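Citrate lyase, subunit 1 (PDB 6HXI) probably catalyses, as one subunit of ATP citrate lyase, the ATP-dependent conversion of citrate and coenzyme A to acetyl-CoA and oxaloacetate. Local coordinates at residues I131-D136 with G165-A170; E21-F26 with E180-A185; G173-L178 with F203-R208; E157-L162 with L186-S191. One frame throughout, in Å; residues are numbered along the deposited sequence.

Interaction 1 (I131-D136 with G165-A170); sequences IFFSMD and GSKLPA
The loop 165-170 runs alongside the end of strand 128-134, with the touching parts only 3° apart in direction and the CA atoms of S134 and L168 8.1 Å apart. At that spacing the side chains make the contact. F133 holds CG anti to its backbone N (chi1 177°), which brings its ring against K167 and L168. The K167 and F133 side chains cross at about a right angle, with K167 CD over one ring face. L168 CD1 comes in at the ring edge, near the plane, 3.7 Å from F133 CD2. M135 and L168 meet tip to tip. A bend at chi3 (-49°) places M135 CE against both L168 and A170, 3.7 Å from L168 CD2 and 3.7 Å from A170 CB. M135 SD rests 3.8 Å from L168 CB. An alanine in place of M135 would lose CG, SD and CE and would probably leave L168 and A170 poorly joined to the strand end. V179 of helix 173-192 touches both F133 and K167. The contact lays the loop leading to that helix on the antiparallel sheet of the ATP-grasp domain. The contact is apolar, so it rests on shape and hydrophobic burial rather than on polar bonds.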
loop_
_atom_site.group_PDB
_atom_site.type_symbol
_atom_site.label_atom_id
_atom_site.label_comp_id
_atom_site.label_asym_id
_atom_site.label_seq_id
_atom_site.Cartn_x
_atom_site.Cartn_y
_atom_site.Cartn_z
ATOM N N ILE C 131 -12.438 -68.941 20.990
ATOM C CA ILE C 131 -13.019 -69.781 19.940
ATOM C C ILE C 131 -13.571 -71.039 20.622
ATOM O O ILE C 131 -12.864 -71.670 21.399
ATOM C CB ILE C 131 -11.991 -70.120 18.816
ATOM C CG1 ILE C 131 -11.362 -68.819 18.225
ATOM C CG2 ILE C 131 -12.635 -71.011 17.716
ATOM C CD1 ILE C 131 -10.150 -69.013 17.349
ATOM N N PHE C 132 -14.826 -71.377 20.353
ATOM C CA PHE C 132 -15.503 -72.546 20.921
ATOM C C PHE C 132 -15.794 -73.531 19.804
ATOM O O PHE C 132 -16.238 -73.119 18.731
ATOM C CB PHE C 132 -16.791 -72.135 21.664
ATOM C CG PHE C 132 -16.559 -71.098 22.739
ATOM C CD1 PHE C 132 -16.115 -71.468 24.002
ATOM C CD2 PHE C 132 -16.750 -69.748 22.479
ATOM C CE1 PHE C 132 -15.870 -70.503 24.990
ATOM C CE2 PHE C 132 -16.500 -68.785 23.465
ATOM C CZ PHE C 132 -16.071 -69.170 24.715
ATOM N N PHE C 133 -15.479 -74.818 20.027
ATOM C CA PHE C 133 -15.698 -75.857 19.035
ATOM C C PHE C 133 -16.234 -77.129 19.676
ATOM O O PHE C 133 -15.772 -77.533 20.749
ATOM C CB PHE C 133 -14.413 -76.148 18.216
ATOM C CG PHE C 133 -14.549 -77.265 17.199
ATOM C CD1 PHE C 133 -15.092 -77.026 15.944
ATOM C CD2 PHE C 133 -14.148 -78.562 17.506
ATOM C CE1 PHE C 133 -15.258 -78.059 15.023
ATOM C CE2 PHE C 133 -14.319 -79.604 16.583
ATOM C CZ PHE C 133 -14.851 -79.341 15.338
ATOM N N SER C 134 -17.176 -77.782 18.984
ATOM C CA SER C 134 -17.740 -79.072 19.383
ATOM C C SER C 134 -18.127 -79.892 18.151
ATOM O O SER C 134 -18.285 -79.332 17.058
ATOM C CB SER C 134 -18.933 -78.889 20.318
ATOM O OG SER C 134 -19.286 -80.126 20.919
ATOM N N MET C 135 -18.241 -81.219 18.302
ATOM C CA MET C 135 -18.623 -82.069 17.167
ATOM C C MET C 135 -20.103 -82.455 17.234
ATOM O O MET C 135 -20.585 -83.261 16.429
ATOM C CB MET C 135 -17.686 -83.270 17.002
ATOM C CG MET C 135 -16.276 -82.860 16.614
ATOM S SD MET C 135 -15.036 -84.155 16.808
ATOM C CE MET C 135 -15.397 -84.718 18.454
ATOM N N ASP C 136 -20.833 -81.792 18.160
ATOM C CA ASP C 136 -22.263 -81.947 18.393
ATOM C C ASP C 136 -22.962 -80.597 18.186
ATOM O O ASP C 136 -23.198 -79.854 19.145
ATOM C CB ASP C 136 -22.537 -82.534 19.795
ATOM C CG ASP C 136 -21.784 -83.819 20.090
ATOM O OD1 ASP C 136 -22.068 -84.845 19.420
ATOM O OD2 ASP C 136 -20.911 -83.802 20.990
ATOM N N GLY C 165 -4.241 -76.842 15.774
ATOM C CA GLY C 165 -4.216 -78.284 15.547
ATOM C C GLY C 165 -4.670 -79.095 16.739
ATOM O O GLY C 165 -5.552 -79.939 16.589
ATOM N N SER C 166 -4.121 -78.791 17.942
ATOM C CA SER C 166 -4.501 -79.409 19.218
ATOM C C SER C 166 -5.964 -79.011 19.580
ATOM O O SER C 166 -6.246 -78.054 20.309
ATOM C CB SER C 166 -3.505 -79.050 20.310
ATOM O OG SER C 166 -2.195 -79.382 19.888
ATOM N N LYS C 167 -6.873 -79.776 18.967
ATOM C CA LYS C 167 -8.324 -79.759 18.980
ATOM C C LYS C 167 -8.763 -81.240 19.184
ATOM O O LYS C 167 -7.937 -82.063 19.612
ATOM C CB LYS C 167 -8.779 -79.249 17.612
ATOM C CG LYS C 167 -10.153 -78.590 17.589
ATOM C CD LYS C 167 -10.275 -77.525 16.501
ATOM C CE LYS C 167 -10.211 -78.070 15.091
ATOM N NZ LYS C 167 -8.815 -78.155 14.589
ATOM N N LEU C 168 -10.033 -81.584 18.869
ATOM C CA LEU C 168 -10.573 -82.928 19.074
ATOM C C LEU C 168 -9.923 -84.012 18.193
ATOM O O LEU C 168 -9.898 -83.887 16.964
ATOM C CB LEU C 168 -12.100 -82.944 18.948
ATOM C CG LEU C 168 -12.835 -82.377 20.171
ATOM C CD1 LEU C 168 -13.999 -81.498 19.770
ATOM C CD2 LEU C 168 -13.247 -83.478 21.155
ATOM N N PRO C 169 -9.371 -85.078 18.836
ATOM C CA PRO C 169 -8.730 -86.166 18.062
ATOM C C PRO C 169 -9.706 -87.009 17.245
ATOM O O PRO C 169 -9.322 -87.518 16.193
ATOM C CB PRO C 169 -8.020 -87.002 19.133
ATOM C CG PRO C 169 -8.783 -86.749 20.387
ATOM C CD PRO C 169 -9.322 -85.349 20.291
ATOM N N ALA C 170 -10.970 -87.126 17.719
ATOM C CA ALA C 170 -12.076 -87.858 17.089
ATOM C C ALA C 170 -12.337 -87.468 15.620
ATOM O O ALA C 170 -12.879 -88.281 14.864
ATOM C CB ALA C 170 -13.343 -87.689 17.912
#

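Interaction 2 (E21-F26 with E180-A185); sequences EYLDDF and EEFITA
L23 carries this contact by spreading its two methyls over one turn of helix 173-192. Its CG is anti to the backbone N (chi1 -160°), so the branch reaches across the helix surface. L23 CD2 lies in the plane of the F182 ring, at its edge, 3.8 Å from CD1 of that ring. The two side chains cross obliquely. L23 CD1 goes the other way, onto the backbone, and sits 3.4 Å from E181 O. E181 O already accepts A185 N at 3.1 Å, so the methyl packs on a satisfied carbonyl. A185 faces the loop: its CB meets both L23 CB and Y22 CB, each at 3.8 Å. The Y22 ring then leads away from the segment 180-185, and its OH is hydrogen-bonded to R230. An alanine in place of L23 would lose CG and both methyls and would probably loosen the loop over E181 and F182. On the residue before E181, E180 O accepts both T184 N and T184 OG1, the hydroxyl from above the carbonyl plane. The F182 ring also meets the ring of F203, and L23 also touches I210. The loop after helix 8-18 is thus joined to the helix that packs on the main sheet of the ATP-grasp domain. The two segments meet through apolar groups and a bonded backbone, so fit matters here more than charge.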
loop_
_atom_site.group_PDB
_atom_site.type_symbol
_atom_site.label_atom_id
_atom_site.label_comp_id
_atom_site.label_asym_id
_atom_site.label_seq_id
_atom_site.Cartn_x
_atom_site.Cartn_y
_atom_site.Cartn_z
ATOM N N GLU C 21 -10.719 -65.060 1.342
ATOM C CA GLU C 21 -9.512 -64.220 1.343
ATOM C C GLU C 21 -8.486 -64.717 2.367
ATOM O O GLU C 21 -7.309 -64.379 2.274
ATOM C CB GLU C 21 -9.875 -62.755 1.656
ATOM C CG GLU C 21 -10.449 -62.001 0.466
ATOM C CD GLU C 21 -10.878 -60.567 0.716
ATOM O OE1 GLU C 21 -10.242 -59.875 1.545
ATOM O OE2 GLU C 21 -11.832 -60.120 0.039
ATOM N N TYR C 22 -8.947 -65.510 3.344
ATOM C CA TYR C 22 -8.165 -66.109 4.432
ATOM C C TYR C 22 -8.026 -67.630 4.216
ATOM O O TYR C 22 -7.005 -68.231 4.564
ATOM C CB TYR C 22 -8.866 -65.830 5.787
ATOM C CG TYR C 22 -9.170 -64.367 6.046
ATOM C CD1 TYR C 22 -8.147 -63.449 6.263
ATOM C CD2 TYR C 22 -10.478 -63.898 6.059
ATOM C CE1 TYR C 22 -8.421 -62.102 6.507
ATOM C CE2 TYR C 22 -10.766 -62.554 6.309
ATOM C CZ TYR C 22 -9.733 -61.658 6.531
ATOM O OH TYR C 22 -10.001 -60.324 6.759
ATOM N N LEU C 23 -9.071 -68.230 3.635
ATOM C CA LEU C 23 -9.228 -69.652 3.347
ATOM C C LEU C 23 -9.408 -69.844 1.826
ATOM O O LEU C 23 -9.419 -68.860 1.081
ATOM C CB LEU C 23 -10.512 -70.082 4.093
ATOM C CG LEU C 23 -10.749 -71.547 4.414
ATOM C CD1 LEU C 23 -9.621 -72.128 5.266
ATOM C CD2 LEU C 23 -12.083 -71.719 5.120
ATOM N N ASP C 24 -9.547 -71.104 1.366
ATOM C CA ASP C 24 -9.843 -71.412 -0.039
ATOM C C ASP C 24 -11.346 -71.731 -0.079
ATOM O O ASP C 24 -11.763 -72.744 -0.635
ATOM C CB ASP C 24 -8.993 -72.586 -0.557
ATOM C CG ASP C 24 -7.497 -72.429 -0.370
ATOM O OD1 ASP C 24 -7.033 -71.276 -0.203
ATOM O OD2 ASP C 24 -6.789 -73.458 -0.383
ATOM N N ASP C 25 -12.152 -70.848 0.561
ATOM C CA ASP C 25 -13.602 -70.952 0.734
ATOM C C ASP C 25 -14.375 -70.479 -0.499
ATOM O O ASP C 25 -15.390 -69.768 -0.397
ATOM C CB ASP C 25 -14.064 -70.239 2.029
ATOM C CG ASP C 25 -15.534 -70.448 2.367
ATOM O OD1 ASP C 25 -15.980 -71.622 2.390
ATOM O OD2 ASP C 25 -16.255 -69.434 2.535
ATOM N N PHE C 26 -13.916 -70.920 -1.676
ATOM C CA PHE C 26 -14.595 -70.631 -2.927
ATOM C C PHE C 26 -15.648 -71.723 -3.073
ATOM O O PHE C 26 -16.470 -71.687 -3.997
ATOM C CB PHE C 26 -13.596 -70.621 -4.096
ATOM C CG PHE C 26 -12.326 -69.840 -3.837
ATOM C CD1 PHE C 26 -12.326 -68.448 -3.860
ATOM C CD2 PHE C 26 -11.130 -70.496 -3.570
ATOM C CE1 PHE C 26 -11.154 -67.729 -3.618
ATOM C CE2 PHE C 26 -9.957 -69.775 -3.336
ATOM C CZ PHE C 26 -9.979 -68.397 -3.359
ATOM N N GLU C 180 -9.178 -76.850 11.487
ATOM C CA GLU C 180 -8.088 -76.022 12.030
ATOM C C GLU C 180 -7.934 -74.780 11.140
ATOM O O GLU C 180 -7.950 -73.669 11.656
ATOM C CB GLU C 180 -6.778 -76.844 12.060
ATOM C CG GLU C 180 -5.503 -76.056 12.323
ATOM C CD GLU C 180 -4.212 -76.847 12.197
ATOM O OE1 GLU C 180 -4.111 -77.696 11.280
ATOM O OE2 GLU C 180 -3.284 -76.598 13.000
ATOM N N GLU C 181 -7.873 -74.985 9.805
ATOM C CA GLU C 181 -7.750 -73.946 8.792
ATOM C C GLU C 181 -9.008 -73.071 8.724
ATOM O O GLU C 181 -8.887 -71.843 8.574
ATOM C CB GLU C 181 -7.417 -74.558 7.421
ATOM C CG GLU C 181 -5.920 -74.742 7.195
ATOM C CD GLU C 181 -5.461 -76.022 6.509
ATOM O OE1 GLU C 181 -5.918 -76.300 5.374
ATOM O OE2 GLU C 181 -4.597 -76.721 7.089
ATOM N N PHE C 182 -10.206 -73.698 8.846
ATOM C CA PHE C 182 -11.477 -72.983 8.795
ATOM C C PHE C 182 -11.693 -72.054 9.985
ATOM O O PHE C 182 -12.130 -70.903 9.788
ATOM C CB PHE C 182 -12.668 -73.948 8.604
ATOM C CG PHE C 182 -14.023 -73.318 8.836
ATOM C CD1 PHE C 182 -14.533 -72.379 7.950
ATOM C CD2 PHE C 182 -14.752 -73.602 9.987
ATOM C CE1 PHE C 182 -15.759 -71.760 8.191
ATOM C CE2 PHE C 182 -15.976 -72.977 10.231
ATOM C CZ PHE C 182 -16.473 -72.066 9.326
ATOM N N ILE C 183 -11.401 -72.533 11.210
ATOM C CA ILE C 183 -11.613 -71.726 12.428
ATOM C C ILE C 183 -10.516 -70.649 12.568
ATOM O O ILE C 183 -10.781 -69.589 13.150
ATOM C CB ILE C 183 -11.845 -72.571 13.714
ATOM C CG1 ILE C 183 -10.548 -73.225 14.251
ATOM C CG2 ILE C 183 -12.966 -73.623 13.484
ATOM C CD1 ILE C 183 -10.726 -73.885 15.653
ATOM N N THR C 184 -9.315 -70.894 11.961
ATOM C CA THR C 184 -8.200 -69.934 11.929
ATOM C C THR C 184 -8.604 -68.761 11.026
ATOM O O THR C 184 -8.372 -67.608 11.388
ATOM C CB THR C 184 -6.875 -70.631 11.518
ATOM O OG1 THR C 184 -6.486 -71.514 12.573
ATOM C CG2 THR C 184 -5.728 -69.653 11.259
ATOM N N ALA C 185 -9.227 -69.073 9.866
ATOM C CA ALA C 185 -9.741 -68.116 8.883
ATOM C C ALA C 185 -10.926 -67.343 9.470
ATOM O O ALA C 185 -11.024 -66.130 9.275
ATOM C CB ALA C 185 -10.176 -68.852 7.627
#

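Interaction 3 (G173-L178 with F203-R208); sequences GDKRAL and FTFSGR
D174 O is the best-held polar atom here, gripped by one bond: L178 N donates to it at 3.0 Å, one turn on in helix 173-192. That helix packs on the antiparallel sheet of the ATP-grasp domain, here against the end of strand 195-206. F205 points its ring at the helix. K175 slides past it in the opposite direction, bent at chi2 (77°), and lays CG over one face. This is a CH-pi contact, with K175 CG 4.0 Å from the ring centroid. K175 NZ stands further out, and its cation-pi attraction is weak at most. L178 CB comes to the edge of the same ring, 3.8 Å from F205 CE1. The branch of L178 then crosses R208 at about a right angle. R208 bends at chi3 (97°) so that its guanidinium passes across L178, with L178 CD1 over one face. D174 CB lies at the guanidinium edge. The D174 carboxylate is turned 83° from the guanidinium plane, and D174 OD1 is 4.1 Å from R208 NH2, too far for a salt bridge. The two charges still probably attract. The contact lies at the surface, where aliphatic carbons bear the arginine. L178 CD2 meets both ends of that residue, 3.4 Å from R208 O and 3.5 Å from R208 NH1.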
loop_
_atom_site.group_PDB
_atom_site.type_symbol
_atom_site.label_atom_id
_atom_site.label_comp_id
_atom_site.label_asym_id
_atom_site.label_seq_id
_atom_site.Cartn_x
_atom_site.Cartn_y
_atom_site.Cartn_z
ATOM N N GLY C 173 -8.619 -87.402 9.648
ATOM C CA GLY C 173 -7.251 -86.985 9.359
ATOM C C GLY C 173 -7.252 -85.665 8.619
ATOM O O GLY C 173 -6.748 -84.656 9.131
ATOM N N ASP C 174 -7.912 -85.664 7.439
ATOM C CA ASP C 174 -8.074 -84.497 6.572
ATOM C C ASP C 174 -8.990 -83.468 7.226
ATOM O O ASP C 174 -8.681 -82.276 7.151
ATOM C CB ASP C 174 -8.615 -84.901 5.185
ATOM C CG ASP C 174 -7.751 -85.882 4.401
ATOM O OD1 ASP C 174 -6.549 -85.588 4.196
ATOM O OD2 ASP C 174 -8.293 -86.911 3.931
ATOM N N LYS C 175 -10.088 -83.926 7.901
ATOM C CA LYS C 175 -11.062 -83.047 8.580
ATOM C C LYS C 175 -10.436 -82.180 9.666
ATOM O O LYS C 175 -10.682 -80.975 9.657
ATOM C CB LYS C 175 -12.283 -83.813 9.122
ATOM C CG LYS C 175 -13.512 -83.781 8.202
ATOM C CD LYS C 175 -13.404 -84.730 6.991
ATOM C CE LYS C 175 -14.602 -84.639 6.074
ATOM N NZ LYS C 175 -14.393 -85.397 4.813
ATOM N N ARG C 176 -9.586 -82.766 10.550
ATOM C CA ARG C 176 -8.902 -82.014 11.606
ATOM C C ARG C 176 -8.111 -80.836 11.053
ATOM O O ARG C 176 -8.180 -79.758 11.637
ATOM C CB ARG C 176 -8.001 -82.909 12.447
ATOM C CG ARG C 176 -7.576 -82.282 13.766
ATOM C CD ARG C 176 -6.471 -83.094 14.387
ATOM N NE ARG C 176 -6.271 -82.736 15.786
ATOM C CZ ARG C 176 -5.251 -83.153 16.525
ATOM N NH1 ARG C 176 -5.148 -82.780 17.793
ATOM N NH2 ARG C 176 -4.323 -83.945 16.001
ATOM N N ALA C 177 -7.391 -81.024 9.926
ATOM C CA ALA C 177 -6.624 -79.956 9.281
ATOM C C ALA C 177 -7.552 -78.929 8.607
ATOM O O ALA C 177 -7.243 -77.735 8.609
ATOM C CB ALA C 177 -5.656 -80.539 8.265
ATOM N N LEU C 178 -8.693 -79.401 8.058
ATOM C CA LEU C 178 -9.689 -78.561 7.380
ATOM C C LEU C 178 -10.444 -77.682 8.358
ATOM O O LEU C 178 -10.755 -76.545 8.012
ATOM C CB LEU C 178 -10.681 -79.403 6.548
ATOM C CG LEU C 178 -10.168 -79.998 5.236
ATOM C CD1 LEU C 178 -10.969 -81.226 4.855
ATOM C CD2 LEU C 178 -10.178 -78.972 4.116
ATOM N N PHE C 203 -22.141 -76.116 11.224
ATOM C CA PHE C 203 -21.414 -76.028 9.968
ATOM C C PHE C 203 -21.165 -77.466 9.480
ATOM O O PHE C 203 -21.245 -78.395 10.280
ATOM C CB PHE C 203 -20.137 -75.169 10.048
ATOM C CG PHE C 203 -18.906 -75.705 10.742
ATOM C CD1 PHE C 203 -17.937 -76.407 10.031
ATOM C CD2 PHE C 203 -18.645 -75.387 12.068
ATOM C CE1 PHE C 203 -16.773 -76.859 10.660
ATOM C CE2 PHE C 203 -17.475 -75.836 12.698
ATOM C CZ PHE C 203 -16.546 -76.565 11.986
ATOM N N THR C 204 -20.960 -77.659 8.165
ATOM C CA THR C 204 -20.724 -78.976 7.567
ATOM C C THR C 204 -19.706 -78.910 6.418
ATOM O O THR C 204 -19.149 -77.851 6.112
ATOM C CB THR C 204 -22.061 -79.655 7.135
ATOM O OG1 THR C 204 -23.040 -79.525 8.168
ATOM C CG2 THR C 204 -21.887 -81.139 6.785
ATOM N N PHE C 205 -19.485 -80.076 5.785
ATOM C CA PHE C 205 -18.605 -80.306 4.656
ATOM C C PHE C 205 -19.373 -80.620 3.376
ATOM O O PHE C 205 -20.383 -81.327 3.403
ATOM C CB PHE C 205 -17.612 -81.432 4.984
ATOM C CG PHE C 205 -16.564 -81.012 5.984
ATOM C CD1 PHE C 205 -15.387 -80.398 5.566
ATOM C CD2 PHE C 205 -16.757 -81.218 7.345
ATOM C CE1 PHE C 205 -14.418 -80.008 6.490
ATOM C CE2 PHE C 205 -15.791 -80.814 8.271
ATOM C CZ PHE C 205 -14.630 -80.209 7.837
ATOM N N SER C 206 -18.889 -80.049 2.266
ATOM C CA SER C 206 -19.364 -80.242 0.897
ATOM C C SER C 206 -18.097 -80.682 0.179
ATOM O O SER C 206 -17.354 -79.847 -0.347
ATOM C CB SER C 206 -19.887 -78.928 0.320
ATOM O OG SER C 206 -20.618 -79.148 -0.875
ATOM N N GLY C 207 -17.805 -81.976 0.284
ATOM C CA GLY C 207 -16.576 -82.566 -0.228
ATOM C C GLY C 207 -15.434 -82.192 0.695
ATOM O O GLY C 207 -15.440 -82.567 1.872
ATOM N N ARG C 208 -14.466 -81.407 0.183
ATOM C CA ARG C 208 -13.332 -80.893 0.965
ATOM C C ARG C 208 -13.560 -79.407 1.276
ATOM O O ARG C 208 -12.669 -78.732 1.793
ATOM C CB ARG C 208 -11.984 -81.131 0.252
ATOM C CG ARG C 208 -11.497 -82.580 0.323
ATOM C CD ARG C 208 -10.001 -82.711 0.093
ATOM N NE ARG C 208 -9.256 -82.792 1.351
ATOM C CZ ARG C 208 -8.661 -81.759 1.944
ATOM N NH1 ARG C 208 -8.709 -80.550 1.394
ATOM N NH2 ARG C 208 -8.007 -81.928 3.085
#

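Interaction 4 (E157-L162 with L186-S191); sequences EGIDAL and LWRFYS
The W187 ring has S191 OG 3.1 Å above one face, toward the rim, and I159 N over the opposite face. The R188 guanidinium has I159 CG2 on one face and D160 OD1 at its edge. Both flat groups stand on helix 173-192 of the ATP-grasp domain and receive a type I beta turn, I159 to L162. I159 reaches W187 tip to tip, and its CB lies 3.5 Å from W187 CE3. Its CG2 takes the crowded place between backbone N and carbonyl carbon and meets R188 CZ at 3.5 Å. W187 NE1 is hydrogen-bonded to D129, which would help fix the ring. R119 of the neighbouring succinyl-CoA ligase-type alpha subunit packs on S191. R188 extends from CG to NE and ends in a salt bridge with D160, the two planes 85° apart. Both nitrogens grip one oxygen: R188 NH1 donates to the syn lone pair of D160 OD1 at 3.0 Å, and R188 NH2 reaches D160 OD1 at 3.1 Å from above the carboxylate plane.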
loop_
_atom_site.group_PDB
_atom_site.type_symbol
_atom_site.label_atom_id
_atom_site.label_comp_id
_atom_site.label_asym_id
_atom_site.label_seq_id
_atom_site.Cartn_x
_atom_site.Cartn_y
_atom_site.Cartn_z
ATOM N N GLU C 157 -0.839 -61.246 20.796
ATOM C CA GLU C 157 -0.163 -62.351 20.122
ATOM C C GLU C 157 -0.840 -62.806 18.821
ATOM O O GLU C 157 -0.141 -63.169 17.874
ATOM C CB GLU C 157 0.048 -63.542 21.080
ATOM C CG GLU C 157 1.031 -63.246 22.202
ATOM C CD GLU C 157 0.971 -64.137 23.429
ATOM O OE1 GLU C 157 1.523 -63.727 24.476
ATOM O OE2 GLU C 157 0.387 -65.244 23.350
ATOM N N GLY C 158 -2.172 -62.801 18.786
ATOM C CA GLY C 158 -2.923 -63.241 17.611
ATOM C C GLY C 158 -2.989 -64.750 17.459
ATOM O O GLY C 158 -2.536 -65.490 18.344
ATOM N N ILE C 159 -3.582 -65.222 16.337
ATOM C CA ILE C 159 -3.767 -66.662 16.057
ATOM C C ILE C 159 -2.448 -67.387 15.673
ATOM O O ILE C 159 -2.296 -68.559 16.009
ATOM C CB ILE C 159 -4.907 -66.908 15.009
ATOM C CG1 ILE C 159 -5.536 -68.303 15.136
ATOM C CG2 ILE C 159 -4.479 -66.626 13.556
ATOM C CD1 ILE C 159 -6.705 -68.384 16.011
ATOM N N ASP C 160 -1.519 -66.699 14.971
ATOM C CA ASP C 160 -0.231 -67.247 14.506
ATOM C C ASP C 160 0.641 -67.782 15.656
ATOM O O ASP C 160 1.447 -68.703 15.457
ATOM C CB ASP C 160 0.533 -66.199 13.685
ATOM C CG ASP C 160 -0.141 -65.778 12.391
ATOM O OD1 ASP C 160 -1.386 -65.622 12.386
ATOM O OD2 ASP C 160 0.579 -65.554 11.396
ATOM N N ALA C 161 0.441 -67.221 16.867
ATOM C CA ALA C 161 1.132 -67.626 18.091
ATOM C C ALA C 161 0.566 -68.948 18.663
ATOM O O ALA C 161 1.081 -69.443 19.671
ATOM C CB ALA C 161 1.025 -66.515 19.126
ATOM N N LEU C 162 -0.477 -69.521 18.015
ATOM C CA LEU C 162 -1.152 -70.737 18.477
ATOM C C LEU C 162 -1.167 -71.909 17.500
ATOM O O LEU C 162 -1.437 -71.731 16.309
ATOM C CB LEU C 162 -2.618 -70.431 18.867
ATOM C CG LEU C 162 -2.881 -69.377 19.924
ATOM C CD1 LEU C 162 -4.301 -68.892 19.833
ATOM C CD2 LEU C 162 -2.586 -69.902 21.314
ATOM N N LEU C 186 -11.806 -68.052 10.211
ATOM C CA LEU C 186 -12.987 -67.476 10.856
ATOM C C LEU C 186 -12.598 -66.435 11.893
ATOM O O LEU C 186 -13.263 -65.404 11.973
ATOM C CB LEU C 186 -13.887 -68.553 11.469
ATOM C CG LEU C 186 -15.317 -68.115 11.807
ATOM C CD1 LEU C 186 -16.170 -68.046 10.560
ATOM C CD2 LEU C 186 -15.943 -69.060 12.811
ATOM N N TRP C 187 -11.498 -66.683 12.649
ATOM C CA TRP C 187 -10.956 -65.722 13.618
ATOM C C TRP C 187 -10.458 -64.461 12.896
ATOM O O TRP C 187 -10.700 -63.356 13.372
ATOM C CB TRP C 187 -9.822 -66.318 14.468
ATOM C CG TRP C 187 -9.280 -65.307 15.436
ATOM C CD1 TRP C 187 -9.861 -64.894 16.599
ATOM C CD2 TRP C 187 -8.141 -64.467 15.236
ATOM N NE1 TRP C 187 -9.124 -63.881 17.164
ATOM C CE2 TRP C 187 -8.076 -63.579 16.335
ATOM C CE3 TRP C 187 -7.183 -64.351 14.212
ATOM C CZ2 TRP C 187 -7.051 -62.635 16.475
ATOM C CZ3 TRP C 187 -6.160 -63.427 14.355
ATOM C CH2 TRP C 187 -6.103 -62.577 15.473
ATOM N N ARG C 188 -9.758 -64.635 11.759
ATOM C CA ARG C 188 -9.223 -63.530 10.961
ATOM C C ARG C 188 -10.384 -62.704 10.419
ATOM O O ARG C 188 -10.354 -61.479 10.485
ATOM C CB ARG C 188 -8.331 -64.071 9.827
ATOM C CG ARG C 188 -7.090 -64.804 10.316
ATOM C CD ARG C 188 -6.081 -64.950 9.188
ATOM N NE ARG C 188 -5.130 -66.039 9.420
ATOM C CZ ARG C 188 -3.999 -65.929 10.118
ATOM N NH1 ARG C 188 -3.677 -64.780 10.704
ATOM N NH2 ARG C 188 -3.200 -66.976 10.263
ATOM N N PHE C 189 -11.437 -63.390 9.971
ATOM C CA PHE C 189 -12.673 -62.798 9.496
ATOM C C PHE C 189 -13.358 -62.019 10.635
ATOM O O PHE C 189 -13.788 -60.895 10.429
ATOM C CB PHE C 189 -13.577 -63.905 8.924
ATOM C CG PHE C 189 -14.996 -63.518 8.583
ATOM C CD1 PHE C 189 -15.273 -62.767 7.446
ATOM C CD2 PHE C 189 -16.060 -63.940 9.378
ATOM C CE1 PHE C 189 -16.585 -62.411 7.127
ATOM C CE2 PHE C 189 -17.373 -63.583 9.058
ATOM C CZ PHE C 189 -17.628 -62.819 7.931
ATOM N N TYR C 190 -13.405 -62.599 11.836
ATOM C CA TYR C 190 -13.995 -62.000 13.048
ATOM C C TYR C 190 -13.235 -60.699 13.410
ATOM O O TYR C 190 -13.849 -59.643 13.621
ATOM C CB TYR C 190 -13.910 -63.042 14.187
ATOM C CG TYR C 190 -14.358 -62.564 15.554
ATOM C CD1 TYR C 190 -15.678 -62.708 15.965
ATOM C CD2 TYR C 190 -13.440 -62.061 16.476
ATOM C CE1 TYR C 190 -16.091 -62.293 17.232
ATOM C CE2 TYR C 190 -13.837 -61.669 17.750
ATOM C CZ TYR C 190 -15.165 -61.780 18.121
ATOM O OH TYR C 190 -15.569 -61.382 19.368
ATOM N N SER C 191 -11.897 -60.800 13.428
ATOM C CA SER C 191 -10.938 -59.759 13.779
ATOM C C SER C 191 -10.865 -58.588 12.816
ATOM O O SER C 191 -10.686 -57.457 13.260
ATOM C CB SER C 191 -9.552 -60.368 13.947
ATOM O OG SER C 191 -9.397 -60.762 15.299
#

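Following the chain, interaction 2 opens first at 21-26, interaction 1 at 131-136 and interaction 4 at 157-162. Interaction 1 closes at 165-170. Interaction 3 opens at 173-178, then interaction 2 closes at 180-185, interaction 4 at 186-191 and interaction 3 at 203-208. Interaction 1 therefore lies wholly within interaction 2 and precedes interaction 3. Interaction 4 crosses the other three, and interactions 2 and 3 cross each other. Helix 173-192 serves interactions 2, 3 and 4. Around it gather the loop after helix 8-18, the long loop after strand 149-154 and the sheet of the ATP-grasp domain. Interactions 1 and 3 both reach that sheet, and F133 touches F203 between them.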